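Local coordinates for protein antitoxin (Nitrosomonas europaea, PDB 2ODK) that is a Phd/YefM-family protein that probably serves as the antitoxin of a type II toxin-antitoxin system, at the interface of chains A and B. Coordinates in Å, arbitrary orientation; residue numbers count along the deposited sequence, not the author numbering. Chains: chain A/B, Hypothetical protein.

The interface of chains A and B. Residues chain A 8, 11-12, 18, 30; chain B 15-16, 19.
B:Phe15 and B:Leu19, one turn apart on helix 15-25 of chain B, face A:Val8, A:Ala11 and A:Lys12 on the short helix 8-13 of chain A and A:Val30 on strand 28-32, all in regular helical or extended backbone conformation. B:Phe15 is the knob of the patch, with 71 Å² hidden by the partner chain. With CG anti to the backbone N (chi1 -169°), its ring points away from its own helix into a pocket of chain A. The A:Ala11 methyl sits over one face near the CZ rim, A:Ala11 CB 3.6 Å from B:Phe15 CZ; the A:Lys12 backbone N lies over the same face, offset toward the rim. A:Val8 CG2 takes one edge, in the ring plane 3.7 Å from B:Phe15 CD2. A:Phe18 CE2 approaches B:Phe15 CE1 at 3.9 Å, the two side chains crossing at about a right angle, while the A:Ala11 methyl also caps the centre of the A:Phe18 ring. One turn further along helix 15-25, B:Leu19 and A:Val30 meet tip to tip, CD2 to CG1 3.8 Å, and the same CD2 touches A:Val8 CG2. A:Lys12 runs past B:Phe15 in the opposite direction, packing CB on CB at 3.7 Å; its chain bends at chi4 (74°) and brings NZ within 2.9 Å of water 1, which also meets the backbone N of B:Ser16. Repeated by the two-fold axis, this packing helps hold together the two-chain assembly, probably the biological dimer, as in other Phd/YefM antitoxins.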
# COMPACT_ATOMS: atom_id res chain seq x y z
N VAL A 8 -5.59 5.05 -9.27
CA VAL A 8 -4.40 5.79 -8.82
C VAL A 8 -4.68 7.26 -8.49
O VAL A 8 -4.23 7.78 -7.45
CB VAL A 8 -3.21 5.57 -9.80
CG1 VAL A 8 -3.54 6.12 -11.19
CG2 VAL A 8 -1.93 6.20 -9.21
N ALA A 11 -6.73 7.47 -5.16
CA ALA A 11 -5.93 7.20 -3.97
C ALA A 11 -5.02 8.40 -3.68
O ALA A 11 -4.74 8.70 -2.50
CB ALA A 11 -5.09 5.92 -4.19
N LYS A 12 -4.50 9.05 -4.74
CA LYS A 12 -3.66 10.22 -4.52
C LYS A 12 -4.49 11.38 -3.95
O LYS A 12 -4.13 12.01 -2.94
CB LYS A 12 -3.01 10.65 -5.85
CG LYS A 12 -2.19 11.95 -5.74
CD LYS A 12 -1.60 12.33 -7.11
CE LYS A 12 -0.93 13.69 -7.04
NZ LYS A 12 0.35 13.66 -6.34
N PHE A 18 -7.78 7.07 2.01
CA PHE A 18 -7.26 5.78 1.55
C PHE A 18 -6.45 5.11 2.69
O PHE A 18 -6.65 3.92 2.99
CB PHE A 18 -6.39 6.10 0.32
CG PHE A 18 -5.58 4.96 -0.25
CD1 PHE A 18 -6.18 3.83 -0.79
CD2 PHE A 18 -4.18 5.07 -0.33
CE1 PHE A 18 -5.41 2.82 -1.39
CE2 PHE A 18 -3.43 4.07 -0.92
CZ PHE A 18 -4.01 2.96 -1.45
N VAL A 30 -5.14 -0.66 -5.09
CA VAL A 30 -4.96 0.47 -5.99
C VAL A 30 -4.93 -0.07 -7.42
O VAL A 30 -4.23 -1.05 -7.69
CB VAL A 30 -3.60 1.13 -5.72
CG1 VAL A 30 -3.36 2.31 -6.68
CG2 VAL A 30 -3.54 1.57 -4.26
N PHE B 15 2.47 10.21 -5.24
CA PHE B 15 1.79 8.92 -5.21
C PHE B 15 2.09 8.08 -6.44
O PHE B 15 2.29 6.87 -6.32
CB PHE B 15 0.29 9.07 -5.02
CG PHE B 15 -0.39 7.76 -4.71
CD1 PHE B 15 -0.37 7.22 -3.44
CD2 PHE B 15 -1.00 7.04 -5.74
CE1 PHE B 15 -0.98 5.98 -3.20
CE2 PHE B 15 -1.59 5.82 -5.49
CZ PHE B 15 -1.57 5.29 -4.21
N SER B 16 2.10 8.70 -7.64
CA SER B 16 2.38 7.87 -8.80
C SER B 16 3.77 7.26 -8.77
O SER B 16 3.96 6.13 -9.21
CB SER B 16 2.23 8.66 -10.08
OG SER B 16 0.87 8.99 -10.34
N LEU B 19 3.73 4.38 -6.24
CA LEU B 19 3.17 3.14 -6.83
C LEU B 19 4.14 2.52 -7.82
O LEU B 19 4.34 1.30 -7.84
CB LEU B 19 1.82 3.48 -7.47
CG LEU B 19 1.14 2.35 -8.23
CD1 LEU B 19 0.88 1.13 -7.32
CD2 LEU B 19 -0.20 2.82 -8.78
O HOH W 1 1.76 11.80 -8.12